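Side-chain contacts in ADP-ribosylation factor-binding protein GGA1 (Saccharomyces cerevisiae, PDB 5CN2), which may help regulate membrane traffic through the trans-Golgi network and binds ARF1 and ARF2, and is represented here by its GAE domain: residues 52-57 with 82-87; 16-21 with 105-110; 25-28 with 34-37; 20-25 with 77-82. All coordinates share one frame; numbering follows the deposited sequence.

How the interactions relate
The GAE domain is a two-sheet beta sandwich. From the N terminus, residues 16-21 leave the edge strand 13-17 and reach, in interaction 2, the far end of strand 99-109, closing the widest loop and joining the two sheets. Interaction 4 starts from nearly the same stretch, sharing His20 and Leu21, and spans strand 34-43 to meet 77-82. Strand 21-29 then turns back in interaction 3, a local hairpin nested inside the loop of interaction 2. Interaction 1 opens later, after interaction 3 has closed; it sets strand 52-56 of the second sheet against strand 78-89 of the first, also inside the loop of interaction 2, and crosses interaction 4, with which it shares Ile82.

Interaction 1 of 4, residues 52-57 with 82-87; sequences FALLVA and IKQIAS
Phe52 and Ile82 meet through aliphatic atoms, CB of Phe52 lying 4.2 Å from CD1 of Ile82. Two residues further along each strand, the side chain of Leu54 and the amide end of Gln84 cross obliquely, the amide coming against the CB and CD2 of the leucine. Gln84 reaches this far because its chain is extended, with CG anti to the backbone N (chi1 -179°). All four residues point into the space between the two sheets and are buried. The backbones stay well apart: CA of Phe52 and CA of Ile82 are 9.2 Å from each other, and CA of Leu54 and CA of Gln84 9.3 Å, so side chains alone bridge the gap. A second shell fixes these positions. Tyr41 of strand 34-43, the neighbour of strand 78-89, packs on Phe52, Leu54 and Ile82, while strand 99-109 backs strand 52-56 through Ala105 and Tyr107 on Phe52 and Trp103 on Leu54. Phe52 and Ile82 are also tied by backbone hydrogen bonds, to Asn72 and Tyr41 respectively. The chemistry is therefore that of a sandwich core: the sheets meet here through loose van der Waals contacts rather than polar bonds, and one long amide enters a largely apolar layer.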
loop_
_atom_site.group_PDB
_atom_site.type_symbol
_atom_site.label_atom_id
_atom_site.label_comp_id
_atom_site.label_asym_id
_atom_site.label_seq_id
_atom_site.Cartn_x
_atom_site.Cartn_y
_atom_site.Cartn_z
ATOM N N PHE A 52 -10.174 -0.336 8.362
ATOM C CA PHE A 52 -9.314 -0.097 7.214
ATOM C C PHE A 52 -9.074 -1.353 6.417
ATOM O O PHE A 52 -8.809 -2.403 6.984
ATOM C CB PHE A 52 -7.953 0.466 7.605
ATOM C CG PHE A 52 -7.108 0.800 6.419
ATOM C CD1 PHE A 52 -7.218 2.040 5.799
ATOM C CD2 PHE A 52 -6.281 -0.148 5.860
ATOM C CE1 PHE A 52 -6.480 2.331 4.670
ATOM C CE2 PHE A 52 -5.548 0.134 4.725
ATOM C CZ PHE A 52 -5.639 1.383 4.143
ATOM N N ALA A 53 -9.077 -1.230 5.090
ATOM C CA ALA A 53 -8.634 -2.333 4.250
ATOM C C ALA A 53 -8.177 -1.860 2.898
ATOM O O ALA A 53 -8.843 -1.047 2.267
ATOM C CB ALA A 53 -9.787 -3.334 4.071
ATOM N N LEU A 54 -7.065 -2.431 2.434
ATOM C CA LEU A 54 -6.521 -2.158 1.126
ATOM C C LEU A 54 -6.772 -3.348 0.232
ATOM O O LEU A 54 -6.551 -4.479 0.650
ATOM C CB LEU A 54 -5.008 -1.943 1.184
ATOM C CG LEU A 54 -4.391 -1.492 -0.157
ATOM C CD1 LEU A 54 -4.336 0.027 -0.215
ATOM C CD2 LEU A 54 -3.023 -2.109 -0.363
ATOM N N LEU A 55 -7.234 -3.082 -0.991
ATOM C CA LEU A 55 -7.467 -4.116 -1.975
ATOM C C LEU A 55 -6.562 -3.825 -3.146
ATOM O O LEU A 55 -6.326 -2.670 -3.494
ATOM C CB LEU A 55 -8.920 -4.154 -2.442
ATOM C CG LEU A 55 -9.975 -4.717 -1.498
ATOM C CD1 LEU A 55 -10.096 -3.899 -0.234
ATOM C CD2 LEU A 55 -11.329 -4.760 -2.201
ATOM N N VAL A 56 -6.055 -4.876 -3.766
ATOM C CA VAL A 56 -5.090 -4.708 -4.835
ATOM C C VAL A 56 -5.382 -5.664 -5.969
ATOM O O VAL A 56 -5.970 -6.712 -5.747
ATOM C CB VAL A 56 -3.673 -4.975 -4.290
ATOM C CG1 VAL A 56 -2.668 -4.820 -5.375
ATOM C CG2 VAL A 56 -3.316 -3.974 -3.223
ATOM N N ALA A 57 -4.990 -5.302 -7.175
ATOM C CA ALA A 57 -5.025 -6.219 -8.299
ATOM C C ALA A 57 -3.608 -6.549 -8.670
ATOM O O ALA A 57 -2.677 -5.829 -8.302
ATOM C CB ALA A 57 -5.734 -5.597 -9.487
ATOM N N ILE A 82 -0.397 0.695 10.967
ATOM C CA ILE A 82 -0.662 -0.565 10.274
ATOM C C ILE A 82 0.458 -0.788 9.256
ATOM O O ILE A 82 0.857 0.128 8.537
ATOM C CB ILE A 82 -2.027 -0.549 9.565
ATOM C CG1 ILE A 82 -3.171 -0.368 10.574
ATOM C CG2 ILE A 82 -2.267 -1.863 8.828
ATOM C CD1 ILE A 82 -4.509 -0.116 9.913
ATOM N N LYS A 83 0.984 -2.001 9.252
ATOM C CA LYS A 83 1.984 -2.451 8.297
ATOM C C LYS A 83 1.383 -3.630 7.502
ATOM O O LYS A 83 0.606 -4.438 8.045
ATOM C CB LYS A 83 3.229 -2.913 9.058
ATOM C CG LYS A 83 4.388 -3.390 8.188
ATOM C CD LYS A 83 5.245 -4.464 8.868
ATOM C CE LYS A 83 6.481 -3.872 9.514
ATOM N NZ LYS A 83 7.159 -4.827 10.435
ATOM N N GLN A 84 1.756 -3.740 6.233
ATOM C CA GLN A 84 1.306 -4.854 5.397
ATOM C C GLN A 84 2.313 -5.225 4.333
ATOM O O GLN A 84 2.627 -4.398 3.467
ATOM C CB GLN A 84 -0.014 -4.512 4.712
ATOM C CG GLN A 84 -0.526 -5.669 3.857
ATOM C CD GLN A 84 -1.959 -5.522 3.398
ATOM O OE1 GLN A 84 -2.662 -6.529 3.267
ATOM N NE2 GLN A 84 -2.404 -4.291 3.153
ATOM N N ILE A 85 2.764 -6.475 4.378
ATOM C CA ILE A 85 3.787 -7.000 3.472
ATOM C C ILE A 85 3.192 -7.572 2.186
ATOM O O ILE A 85 2.190 -8.288 2.206
ATOM C CB ILE A 85 4.600 -8.140 4.104
ATOM C CG1 ILE A 85 5.105 -7.767 5.495
ATOM C CG2 ILE A 85 5.775 -8.517 3.203
ATOM C CD1 ILE A 85 5.996 -6.550 5.496
ATOM N N ALA A 86 3.828 -7.243 1.068
ATOM C CA ALA A 86 3.493 -7.841 -0.212
ATOM C C ALA A 86 4.762 -8.195 -0.973
ATOM O O ALA A 86 5.852 -7.693 -0.674
ATOM C CB ALA A 86 2.641 -6.889 -1.037
ATOM N N SER A 87 4.614 -9.051 -1.967
ATOM C CA SER A 87 5.694 -9.245 -2.915
ATOM C C SER A 87 5.183 -9.277 -4.340
ATOM O O SER A 87 3.997 -9.475 -4.607
ATOM C CB SER A 87 6.504 -10.484 -2.570
ATOM O OG SER A 87 5.718 -11.627 -2.708
#

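Interaction 2 of 4, residues 16-21 with 105-110; sequences NQSDHL and ANYCTK
Tyr107 leans from strand 99-109 towards the turn 18-21, bridging the two sheets of the immunoglobulin-like beta sandwich near one end. Its CB packs against CD1 of Phe52 on the adjacent strand 52-56. The first torsion (chi1 56°) sets CG between the backbone N and the carbonyl carbon, and from there the ring extends across the gap. Tyr107 CE1 meets CD2 of Leu21 at 3.8 Å, the methyl approaching the ring obliquely; the two side chains run antiparallel past one another, each from its own sheet. Leu21 CB comes within 4.0 Å of Tyr107 OH. That hydroxyl ends at the turn, where His20 CB is 3.9 Å from Tyr107 OH. Ser18 OG is equally near, but its hydrogen bond goes to Glu116 of strand 112-122. The turn links strands 13-17 and 21-29 and is closed by the backbone hydrogen bond from Ser18 N to Leu21 O. Lys114 and Ile49 add to the surroundings of the tyrosine, and His20 also touches Lys114. Ser18 OG has a further tie inside its own turn: Leu21 N donates to Ser18 OG over 3.3 Å in a weak bond, bent to 129° at the hydrogen.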
loop_
_atom_site.group_PDB
_atom_site.type_symbol
_atom_site.label_atom_id
_atom_site.label_comp_id
_atom_site.label_asym_id
_atom_site.label_seq_id
_atom_site.Cartn_x
_atom_site.Cartn_y
_atom_site.Cartn_z
ATOM N N ASN A 16 -0.048 7.271 -1.644
ATOM C CA ASN A 16 -1.171 8.192 -1.604
ATOM C C ASN A 16 -1.189 9.024 -0.325
ATOM O O ASN A 16 -0.841 8.547 0.763
ATOM C CB ASN A 16 -2.488 7.433 -1.731
ATOM C CG ASN A 16 -3.638 8.345 -2.095
ATOM O OD1 ASN A 16 -4.616 8.467 -1.359
ATOM N ND2 ASN A 16 -3.506 9.020 -3.210
ATOM N N GLN A 17 -1.598 10.271 -0.478
ATOM C CA GLN A 17 -1.788 11.159 0.640
ATOM C C GLN A 17 -3.086 11.939 0.455
ATOM O O GLN A 17 -3.198 12.720 -0.465
ATOM C CB GLN A 17 -0.578 12.111 0.787
ATOM C CG GLN A 17 -0.499 12.728 2.184
ATOM C CD GLN A 17 0.914 13.010 2.658
ATOM O OE1 GLN A 17 1.856 13.089 1.858
ATOM N NE2 GLN A 17 1.072 13.153 3.974
ATOM N N SER A 18 -4.068 11.668 1.313
ATOM C CA SER A 18 -5.325 12.408 1.356
ATOM C C SER A 18 -5.218 13.310 2.578
ATOM O O SER A 18 -4.113 13.540 3.079
ATOM C CB SER A 18 -6.525 11.445 1.443
ATOM O OG SER A 18 -6.451 10.557 2.558
ATOM N N ASP A 19 -6.339 13.836 3.068
ATOM C CA ASP A 19 -6.306 14.693 4.263
ATOM C C ASP A 19 -6.293 13.888 5.562
ATOM O O ASP A 19 -5.894 14.393 6.596
ATOM C CB ASP A 19 -7.505 15.636 4.267
ATOM C CG ASP A 19 -7.472 16.617 3.116
ATOM O OD1 ASP A 19 -6.355 16.979 2.687
ATOM O OD2 ASP A 19 -8.562 17.024 2.652
ATOM N N HIS A 20 -6.723 12.632 5.491
ATOM C CA HIS A 20 -6.863 11.769 6.661
ATOM C C HIS A 20 -5.826 10.666 6.769
ATOM O O HIS A 20 -5.629 10.126 7.845
ATOM C CB HIS A 20 -8.224 11.097 6.595
ATOM C CG HIS A 20 -9.324 12.054 6.326
ATOM N ND1 HIS A 20 -10.152 12.527 7.318
ATOM C CD2 HIS A 20 -9.699 12.679 5.185
ATOM C CE1 HIS A 20 -11.016 13.378 6.795
ATOM N NE2 HIS A 20 -10.759 13.492 5.502
ATOM N N LEU A 21 -5.195 10.316 5.654
ATOM C CA LEU A 21 -4.449 9.080 5.560
ATOM C C LEU A 21 -3.256 9.228 4.630
ATOM O O LEU A 21 -3.370 9.827 3.556
ATOM C CB LEU A 21 -5.365 7.996 5.004
ATOM C CG LEU A 21 -4.741 6.612 4.871
ATOM C CD1 LEU A 21 -4.536 5.992 6.238
ATOM C CD2 LEU A 21 -5.621 5.709 4.024
ATOM N N ALA A 105 -8.733 1.546 -1.163
ATOM C CA ALA A 105 -8.869 1.430 0.297
ATOM C C ALA A 105 -10.213 1.889 0.772
ATOM O O ALA A 105 -10.792 2.804 0.204
ATOM C CB ALA A 105 -7.806 2.219 0.996
ATOM N N ASN A 106 -10.718 1.217 1.800
ATOM C CA ASN A 106 -11.909 1.623 2.456
ATOM C C ASN A 106 -11.635 1.699 3.927
ATOM O O ASN A 106 -10.892 0.871 4.469
ATOM C CB ASN A 106 -13.049 0.645 2.199
ATOM C CG ASN A 106 -13.496 0.650 0.763
ATOM O OD1 ASN A 106 -14.533 1.245 0.428
ATOM N ND2 ASN A 106 -12.709 0.006 -0.108
ATOM N N TYR A 107 -12.259 2.679 4.569
ATOM C CA TYR A 107 -12.151 2.835 6.005
ATOM C C TYR A 107 -13.224 3.750 6.492
ATOM O O TYR A 107 -13.831 4.471 5.707
ATOM C CB TYR A 107 -10.795 3.426 6.415
ATOM C CG TYR A 107 -10.425 4.741 5.784
ATOM C CD1 TYR A 107 -9.801 4.778 4.557
ATOM C CD2 TYR A 107 -10.629 5.944 6.455
ATOM C CE1 TYR A 107 -9.409 5.973 3.982
ATOM C CE2 TYR A 107 -10.256 7.154 5.890
ATOM C CZ TYR A 107 -9.647 7.159 4.650
ATOM O OH TYR A 107 -9.273 8.351 4.070
ATOM N N CYS A 108 -13.443 3.733 7.798
ATOM C CA CYS A 108 -14.407 4.625 8.408
ATOM C C CYS A 108 -13.676 5.543 9.347
ATOM O O CYS A 108 -12.841 5.111 10.122
ATOM C CB CYS A 108 -15.467 3.815 9.161
ATOM S SG CYS A 108 -16.343 2.688 8.068
ATOM N N THR A 109 -13.962 6.819 9.248
ATOM C CA THR A 109 -13.532 7.766 10.228
ATOM C C THR A 109 -14.820 8.148 10.969
ATOM O O THR A 109 -15.876 7.578 10.684
ATOM C CB THR A 109 -12.833 8.950 9.542
ATOM O OG1 THR A 109 -11.922 9.560 10.470
ATOM C CG2 THR A 109 -13.872 9.972 8.995
ATOM N N LYS A 110 -14.753 9.073 11.919
ATOM C CA LYS A 110 -15.969 9.495 12.626
ATOM C C LYS A 110 -16.801 10.403 11.714
ATOM O O LYS A 110 -16.351 11.485 11.299
ATOM C CB LYS A 110 -15.638 10.226 13.939
#

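Interaction 3 of 4, residues 25-28 with 34-37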
loop_
_atom_site.group_PDB
_atom_site.type_symbol
_atom_site.label_atom_id
_atom_site.label_comp_id
_atom_site.label_asym_id
_atom_site.label_seq_id
_atom_site.Cartn_x
_atom_site.Cartn_y
_atom_site.Cartn_z
ATOM N N TYR A 25 5.483 3.422 1.419
ATOM C CA TYR A 25 6.064 2.071 1.350
ATOM C C TYR A 25 7.533 2.016 1.039
ATOM O O TYR A 25 8.070 2.909 0.395
ATOM C CB TYR A 25 5.304 1.224 0.307
ATOM C CG TYR A 25 5.420 1.745 -1.084
ATOM C CD1 TYR A 25 4.617 2.770 -1.526
ATOM C CD2 TYR A 25 6.360 1.208 -1.973
ATOM C CE1 TYR A 25 4.733 3.251 -2.817
ATOM C CE2 TYR A 25 6.477 1.671 -3.250
ATOM C CZ TYR A 25 5.675 2.693 -3.672
ATOM O OH TYR A 25 5.815 3.171 -4.953
ATOM N N GLU A 26 8.170 0.948 1.516
ATOM C CA GLU A 26 9.525 0.593 1.144
ATOM C C GLU A 26 9.453 -0.415 0.010
ATOM O O GLU A 26 8.569 -1.280 -0.028
ATOM C CB GLU A 26 10.266 0.007 2.346
ATOM C CG GLU A 26 10.487 1.043 3.441
ATOM C CD GLU A 26 10.983 0.482 4.755
ATOM O OE1 GLU A 26 10.801 -0.716 5.046
ATOM O OE2 GLU A 26 11.538 1.285 5.526
ATOM N N LEU A 27 10.372 -0.300 -0.932
ATOM C CA LEU A 27 10.392 -1.192 -2.077
ATOM C C LEU A 27 11.802 -1.696 -2.277
ATOM O O LEU A 27 12.682 -0.914 -2.611
ATOM C CB LEU A 27 9.921 -0.461 -3.323
ATOM C CG LEU A 27 9.975 -1.275 -4.614
ATOM C CD1 LEU A 27 8.938 -2.370 -4.613
ATOM C CD2 LEU A 27 9.757 -0.350 -5.796
ATOM N N THR A 28 12.005 -2.994 -2.062
ATOM C CA THR A 28 13.318 -3.600 -2.197
ATOM C C THR A 28 13.305 -4.727 -3.217
ATOM O O THR A 28 12.288 -5.371 -3.456
ATOM C CB THR A 28 13.778 -4.192 -0.872
ATOM O OG1 THR A 28 12.682 -4.884 -0.276
ATOM C CG2 THR A 28 14.234 -3.106 0.052
ATOM N N LYS A 34 11.974 -10.944 -7.942
ATOM C CA LYS A 34 11.111 -10.700 -6.799
ATOM C C LYS A 34 11.418 -9.344 -6.167
ATOM O O LYS A 34 12.580 -9.034 -5.885
ATOM C CB LYS A 34 11.322 -11.804 -5.781
ATOM C CG LYS A 34 10.284 -11.867 -4.688
ATOM C CD LYS A 34 10.511 -13.098 -3.806
ATOM C CE LYS A 34 9.193 -13.702 -3.350
ATOM N NZ LYS A 34 9.234 -14.134 -1.926
ATOM N N LEU A 35 10.367 -8.543 -5.993
ATOM C CA LEU A 35 10.371 -7.331 -5.176
ATOM C C LEU A 35 9.591 -7.558 -3.890
ATOM O O LEU A 35 8.657 -8.372 -3.851
ATOM C CB LEU A 35 9.710 -6.174 -5.916
ATOM C CG LEU A 35 10.179 -5.815 -7.315
ATOM C CD1 LEU A 35 9.434 -4.597 -7.837
ATOM C CD2 LEU A 35 11.670 -5.566 -7.347
ATOM N N ARG A 36 9.957 -6.820 -2.845
ATOM C CA ARG A 36 9.264 -6.865 -1.565
ATOM C C ARG A 36 8.679 -5.481 -1.292
ATOM O O ARG A 36 9.383 -4.486 -1.396
ATOM C CB ARG A 36 10.235 -7.231 -0.467
ATOM C CG ARG A 36 9.550 -7.611 0.823
ATOM C CD ARG A 36 10.228 -8.802 1.484
ATOM N NE ARG A 36 9.702 -9.062 2.822
ATOM C CZ ARG A 36 9.938 -8.290 3.884
ATOM N NH1 ARG A 36 10.693 -7.191 3.781
ATOM N NH2 ARG A 36 9.408 -8.608 5.059
ATOM N N LEU A 37 7.382 -5.406 -1.006
ATOM C CA LEU A 37 6.763 -4.135 -0.624
ATOM C C LEU A 37 6.333 -4.214 0.785
ATOM O O LEU A 37 5.500 -5.068 1.136
ATOM C CB LEU A 37 5.486 -3.850 -1.396
ATOM C CG LEU A 37 5.598 -2.989 -2.615
ATOM C CD1 LEU A 37 5.775 -3.920 -3.810
ATOM C CD2 LEU A 37 4.331 -2.167 -2.715
#
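A beta hairpin formed by strands 21-29 and 34-43 brings these segments together as antiparallel neighbours, their axes 4.9 Å apart. Thr28 and Arg36 form a hydrogen-bonded pair: Thr28 N donates to Arg36 O over 3.1 Å, and Arg36 N returns a shorter bond of 2.8 Å to Thr28 O, both nearly straight. Leu27 and Leu37 form the next, non-hydrogen-bonded pair, where Leu37 CA approaches Glu26 O in a CA-H...O contact. On the face carrying the leucines, Leu27 and Leu37 lie side by side and point the same way, CD1 of Leu27 resting 3.6 Å from CD1 of Leu37. The same methyl of Leu27 also touches CD1 of Leu35 at 3.9 Å, because CG of Leu27 stands anti to the backbone N (chi1 177°) and its end swings towards the partner strand. The other methyl of Leu37, CD2, meets CD2 of Tyr25 at 4.0 Å. Pro123 packs on Tyr25 and Leu27 from beyond the hairpin. On the opposite face, Thr28 OG1 sits 3.4 Å from CB of Arg36, whose guanidinium leads away towards a long, weak ion pair with Glu30. The contact thus separates two chemistries: backbone bonds fix the register, apolar packing binds the inward face, and polar and charged groups mark the other.

Interaction 4 of 4, residues 20-25 with 77-82; sequences HLRIDY and NSRDGI
Arg22 and Arg79 meet through their guanidinium groups, NH2 of Arg22 lying over one face of the Arg79 group, 3.5 Å from its NH1, with the two planes 57° apart. CG of Arg79 comes in at the edge of the Arg22 group, 3.8 Å from NH2. This is the loose side: Arg79 is exposed, and like charges face each other there. The firmer side lies inward, where Arg22 NE donates to Asp24 OD2 over 2.8 Å in a salt bridge within one strand. The acceptor lies in the guanidinium plane, whereas the bond reaches the carboxylate from above its plane. A bend at the third torsion of Arg22 (chi3 77°) turns NE towards Asp24 and carries NH2 towards Arg79. Asp24 OD1 and Asp80 OD1 are 4.3 Å apart, but Arg12 forms salt bridges with both carboxylates, and this positive charge probably offsets their repulsion. With an alanine here instead of Arg22, Asp24 OD2 would probably be left without its salt-bridge mate, and Arg79 without the group over its face. Strand 34-43 runs between the two segments, bonding through its backbone to Arg22 and Asp24 and through Ser42 OG to Asp80 N. The result is a charged cluster of arginines and aspartates spanning the middle strand, 34-43, on one face of the five-stranded antiparallel sheet of the beta sandwich.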
loop_
_atom_site.group_PDB
_atom_site.type_symbol
_atom_site.label_atom_id
_atom_site.label_comp_id
_atom_site.label_asym_id
_atom_site.label_seq_id
_atom_site.Cartn_x
_atom_site.Cartn_y
_atom_site.Cartn_z
ATOM N N HIS A 20 -6.723 12.632 5.491
ATOM C CA HIS A 20 -6.863 11.769 6.661
ATOM C C HIS A 20 -5.826 10.666 6.769
ATOM O O HIS A 20 -5.629 10.126 7.845
ATOM C CB HIS A 20 -8.224 11.097 6.595
ATOM C CG HIS A 20 -9.324 12.054 6.326
ATOM N ND1 HIS A 20 -10.152 12.527 7.318
ATOM C CD2 HIS A 20 -9.699 12.679 5.185
ATOM C CE1 HIS A 20 -11.016 13.378 6.795
ATOM N NE2 HIS A 20 -10.759 13.492 5.502
ATOM N N LEU A 21 -5.195 10.316 5.654
ATOM C CA LEU A 21 -4.449 9.080 5.560
ATOM C C LEU A 21 -3.256 9.228 4.630
ATOM O O LEU A 21 -3.370 9.827 3.556
ATOM C CB LEU A 21 -5.365 7.996 5.004
ATOM C CG LEU A 21 -4.741 6.612 4.871
ATOM C CD1 LEU A 21 -4.536 5.992 6.238
ATOM C CD2 LEU A 21 -5.621 5.709 4.024
ATOM N N ARG A 22 -2.117 8.688 5.044
ATOM C CA ARG A 22 -0.939 8.576 4.165
ATOM C C ARG A 22 -0.564 7.117 4.048
ATOM O O ARG A 22 -0.380 6.447 5.049
ATOM C CB ARG A 22 0.268 9.361 4.679
ATOM C CG ARG A 22 1.500 9.180 3.789
ATOM C CD ARG A 22 2.719 9.969 4.247
ATOM N NE ARG A 22 3.398 9.363 5.396
ATOM C CZ ARG A 22 3.208 9.713 6.667
ATOM N NH1 ARG A 22 2.354 10.674 6.989
ATOM N NH2 ARG A 22 3.879 9.094 7.634
ATOM N N ILE A 23 -0.506 6.634 2.812
ATOM C CA ILE A 23 -0.043 5.291 2.517
ATOM C C ILE A 23 1.287 5.506 1.879
ATOM O O ILE A 23 1.370 6.174 0.884
ATOM C CB ILE A 23 -0.955 4.554 1.500
ATOM C CG1 ILE A 23 -2.404 4.531 1.976
ATOM C CG2 ILE A 23 -0.470 3.141 1.271
ATOM C CD1 ILE A 23 -3.391 4.015 0.947
ATOM N N ASP A 24 2.332 4.939 2.456
ATOM C CA ASP A 24 3.643 4.950 1.823
ATOM C C ASP A 24 4.287 3.587 1.993
ATOM O O ASP A 24 3.692 2.670 2.620
ATOM C CB ASP A 24 4.531 6.086 2.375
ATOM C CG ASP A 24 4.636 6.100 3.880
ATOM O OD1 ASP A 24 4.420 5.071 4.546
ATOM O OD2 ASP A 24 4.932 7.179 4.408
ATOM N N TYR A 25 5.483 3.422 1.419
ATOM C CA TYR A 25 6.064 2.071 1.350
ATOM C C TYR A 25 7.533 2.016 1.039
ATOM O O TYR A 25 8.070 2.909 0.395
ATOM C CB TYR A 25 5.304 1.224 0.307
ATOM C CG TYR A 25 5.420 1.745 -1.084
ATOM C CD1 TYR A 25 4.617 2.770 -1.526
ATOM C CD2 TYR A 25 6.360 1.208 -1.973
ATOM C CE1 TYR A 25 4.733 3.251 -2.817
ATOM C CE2 TYR A 25 6.477 1.671 -3.250
ATOM C CZ TYR A 25 5.675 2.693 -3.672
ATOM O OH TYR A 25 5.815 3.171 -4.953
ATOM N N ASN A 77 -3.496 10.905 14.697
ATOM C CA ASN A 77 -2.089 11.236 14.544
ATOM C C ASN A 77 -1.160 10.031 14.841
ATOM O O ASN A 77 -0.186 10.151 15.573
ATOM C CB ASN A 77 -1.760 12.438 15.445
ATOM C CG ASN A 77 -2.598 13.664 15.115
ATOM O OD1 ASN A 77 -3.393 14.117 15.934
ATOM N ND2 ASN A 77 -2.433 14.197 13.915
ATOM N N SER A 78 -1.491 8.876 14.268
ATOM C CA SER A 78 -0.674 7.651 14.368
ATOM C C SER A 78 0.134 7.441 13.070
ATOM O O SER A 78 -0.428 7.304 11.971
ATOM C CB SER A 78 -1.588 6.448 14.635
ATOM O OG SER A 78 -0.913 5.200 14.590
ATOM N N ARG A 79 1.455 7.438 13.210
ATOM C CA ARG A 79 2.365 7.098 12.130
ATOM C C ARG A 79 2.613 5.579 12.067
ATOM O O ARG A 79 2.851 4.939 13.087
ATOM C CB ARG A 79 3.692 7.822 12.324
ATOM C CG ARG A 79 4.604 7.741 11.112
ATOM C CD ARG A 79 6.053 8.037 11.482
ATOM N NE ARG A 79 6.374 9.451 11.288
ATOM C CZ ARG A 79 6.839 9.986 10.160
ATOM N NH1 ARG A 79 7.065 9.240 9.082
ATOM N NH2 ARG A 79 7.093 11.288 10.113
ATOM N N ASP A 80 2.560 5.016 10.868
ATOM C CA ASP A 80 2.861 3.595 10.657
ATOM C C ASP A 80 2.096 2.689 11.630
ATOM O O ASP A 80 2.641 1.728 12.132
ATOM C CB ASP A 80 4.368 3.336 10.809
ATOM C CG ASP A 80 5.237 4.067 9.766
ATOM O OD1 ASP A 80 4.743 4.627 8.761
ATOM O OD2 ASP A 80 6.474 4.043 9.946
ATOM N N GLY A 81 0.837 3.001 11.916
ATOM C CA GLY A 81 0.033 2.179 12.835
ATOM C C GLY A 81 -0.404 0.818 12.290
ATOM O O GLY A 81 -0.761 -0.085 13.053
ATOM N N ILE A 82 -0.397 0.695 10.967
ATOM C CA ILE A 82 -0.662 -0.565 10.274
ATOM C C ILE A 82 0.458 -0.788 9.256
ATOM O O ILE A 82 0.857 0.128 8.537
ATOM C CB ILE A 82 -2.027 -0.549 9.565
ATOM C CG1 ILE A 82 -3.171 -0.368 10.574
ATOM C CG2 ILE A 82 -2.267 -1.863 8.828
ATOM C CD1 ILE A 82 -4.509 -0.116 9.913
#